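Long-range contact in putative cytochrome P450 154A1 (Streptomyces coelicolor, PDB 1ODO), which is a haem-binding member of the cytochrome P450 family, with a mostly helical fold that also binds 4-phenyl-1H-imidazole: residues 276-281 / 333-338. Numbering follows the deposited sequence.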
loop_
_atom_site.group_PDB
_atom_site.type_symbol
_atom_site.label_atom_id
_atom_site.label_comp_id
_atom_site.label_asym_id
_atom_site.label_seq_id
_atom_site.Cartn_x
_atom_site.Cartn_y
_atom_site.Cartn_z
ATOM N N ALA A 276 17.684 -3.335 -5.626
ATOM C CA ALA A 276 16.832 -2.171 -5.826
ATOM C C ALA A 276 16.102 -2.301 -7.159
ATOM O O ALA A 276 14.926 -1.966 -7.260
ATOM C CB ALA A 276 17.665 -0.882 -5.791
ATOM N N ASP A 277 16.796 -2.785 -8.185
ATOM C CA ASP A 277 16.168 -2.948 -9.494
ATOM C C ASP A 277 15.029 -3.957 -9.394
ATOM O O ASP A 277 13.979 -3.792 -10.016
ATOM C CB ASP A 277 17.164 -3.457 -10.539
ATOM C CG ASP A 277 18.227 -2.438 -10.888
ATOM O OD1 ASP A 277 17.943 -1.221 -10.834
ATOM O OD2 ASP A 277 19.349 -2.867 -11.242
ATOM N N VAL A 278 15.250 -5.017 -8.621
ATOM C CA VAL A 278 14.230 -6.042 -8.453
ATOM C C VAL A 278 13.014 -5.469 -7.739
ATOM O O VAL A 278 11.876 -5.798 -8.076
ATOM C CB VAL A 278 14.775 -7.247 -7.657
ATOM C CG1 VAL A 278 13.641 -8.183 -7.278
ATOM C CG2 VAL A 278 15.800 -7.989 -8.500
ATOM N N VAL A 279 13.254 -4.608 -6.754
ATOM C CA VAL A 279 12.157 -4.007 -6.014
ATOM C C VAL A 279 11.361 -3.078 -6.925
ATOM O O VAL A 279 10.132 -3.075 -6.883
ATOM C CB VAL A 279 12.675 -3.241 -4.768
ATOM C CG1 VAL A 279 11.567 -2.385 -4.163
ATOM C CG2 VAL A 279 13.161 -4.252 -3.725
ATOM N N GLU A 280 12.051 -2.301 -7.758
ATOM C CA GLU A 280 11.352 -1.391 -8.657
ATOM C C GLU A 280 10.512 -2.140 -9.683
ATOM O O GLU A 280 9.414 -1.708 -10.019
ATOM C CB GLU A 280 12.333 -0.463 -9.376
ATOM C CG GLU A 280 12.962 0.566 -8.446
ATOM C CD GLU A 280 11.920 1.276 -7.600
ATOM O OE1 GLU A 280 12.014 1.216 -6.356
ATOM O OE2 GLU A 280 10.998 1.886 -8.179
ATOM N N GLU A 281 11.021 -3.257 -10.190
ATOM C CA GLU A 281 10.259 -4.016 -11.172
ATOM C C GLU A 281 9.087 -4.718 -10.485
ATOM O O GLU A 281 8.050 -4.946 -11.105
ATOM C CB GLU A 281 11.145 -5.040 -11.888
ATOM C CG GLU A 281 10.383 -5.914 -12.883
ATOM C CD GLU A 281 9.876 -5.149 -14.107
ATOM O OE1 GLU A 281 9.756 -3.903 -14.057
ATOM O OE2 GLU A 281 9.582 -5.811 -15.123
ATOM N N ASP A 333 3.715 -7.187 -19.447
ATOM C CA ASP A 333 3.312 -8.261 -18.543
ATOM C C ASP A 333 4.433 -9.213 -18.144
ATOM O O ASP A 333 4.205 -10.165 -17.407
ATOM C CB ASP A 333 2.144 -9.054 -19.140
ATOM C CG ASP A 333 0.891 -8.208 -19.304
ATOM O OD1 ASP A 333 0.591 -7.405 -18.397
ATOM O OD2 ASP A 333 0.199 -8.352 -20.333
ATOM N N THR A 334 5.641 -8.951 -18.624
ATOM C CA THR A 334 6.778 -9.804 -18.294
ATOM C C THR A 334 7.635 -9.110 -17.245
ATOM O O THR A 334 7.899 -7.912 -17.351
ATOM C CB THR A 334 7.667 -10.078 -19.530
ATOM O OG1 THR A 334 6.898 -10.728 -20.546
ATOM C CG2 THR A 334 8.843 -10.974 -19.150
ATOM N N PHE A 335 8.055 -9.855 -16.227
ATOM C CA PHE A 335 8.891 -9.284 -15.172
ATOM C C PHE A 335 10.311 -9.275 -15.731
ATOM O O PHE A 335 10.826 -10.313 -16.140
ATOM C CB PHE A 335 8.835 -10.145 -13.905
ATOM C CG PHE A 335 9.585 -9.559 -12.736
ATOM C CD1 PHE A 335 8.899 -8.945 -11.690
ATOM C CD2 PHE A 335 10.977 -9.617 -12.684
ATOM C CE1 PHE A 335 9.587 -8.396 -10.604
ATOM C CE2 PHE A 335 11.680 -9.070 -11.603
ATOM C CZ PHE A 335 10.984 -8.460 -10.562
ATOM N N ASP A 336 10.928 -8.100 -15.761
ATOM C CA ASP A 336 12.285 -7.951 -16.273
ATOM C C ASP A 336 13.000 -6.864 -15.475
ATOM O O ASP A 336 12.781 -5.678 -15.695
ATOM C CB ASP A 336 12.227 -7.587 -17.766
ATOM C CG ASP A 336 13.589 -7.237 -18.351
ATOM O OD1 ASP A 336 14.625 -7.563 -17.734
ATOM O OD2 ASP A 336 13.619 -6.640 -19.445
ATOM N N ALA A 337 13.855 -7.277 -14.542
ATOM C CA ALA A 337 14.595 -6.329 -13.711
ATOM C C ALA A 337 15.687 -5.550 -14.451
ATOM O O ALA A 337 16.286 -4.635 -13.885
ATOM C CB ALA A 337 15.195 -7.056 -12.498
ATOM N N THR A 338 15.946 -5.904 -15.709
ATOM C CA THR A 338 16.970 -5.209 -16.484
ATOM C C THR A 338 16.407 -3.997 -17.236
ATOM O O THR A 338 17.160 -3.255 -17.859
ATOM C CB THR A 338 17.640 -6.137 -17.529
ATOM O OG1 THR A 338 16.734 -6.374 -18.615
ATOM C CG2 THR A 338 18.033 -7.469 -16.900
HETATM O O HOH W 1 18.641 -2.661 -14.289
#
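Glu281 OE2 accepts a hydrogen bond from Asp336 N at 2.7 Å, nearly straight (170° at the hydrogen), which reaches the oxygen on its anti side, somewhat out of the carboxylate plane. The same oxygen also forms a salt bridge with Arg339 NE, while OE1 forms one with Arg284 NE. The Glu281 side chain leaves helix 275-285 with CG anti to the backbone N (chi1 177°), which puts CG over the ring of Phe335, and the bend at chi2 (68°) turns the carboxylate toward Asp336 N. CG stands 3.3 Å from the Phe335 ring centroid, almost on the ring normal, in a CH-pi contact, and the carboxylate is turned steeply to the ring. At the ring edge, Phe335 CZ comes 3.7 Å from Val278 O and 4.2 Å from Val278 CG1. Val278 CG2 packs on Ala337 CB at 4.1 Å. A water donates to Ala337 O and, weakly, to Asp277 OD2, whose main partner is Thr274 N. Glu281 and Arg284 form the ExxR motif of the P450 K helix and, with Arg339 from the loop between helices 319-322 and 357-374, the family's Glu-Arg-Arg triad. Two arginines and a backbone N-H would stabilise the negative charge of this buried carboxylate, which thereby fastens the loop to the helix.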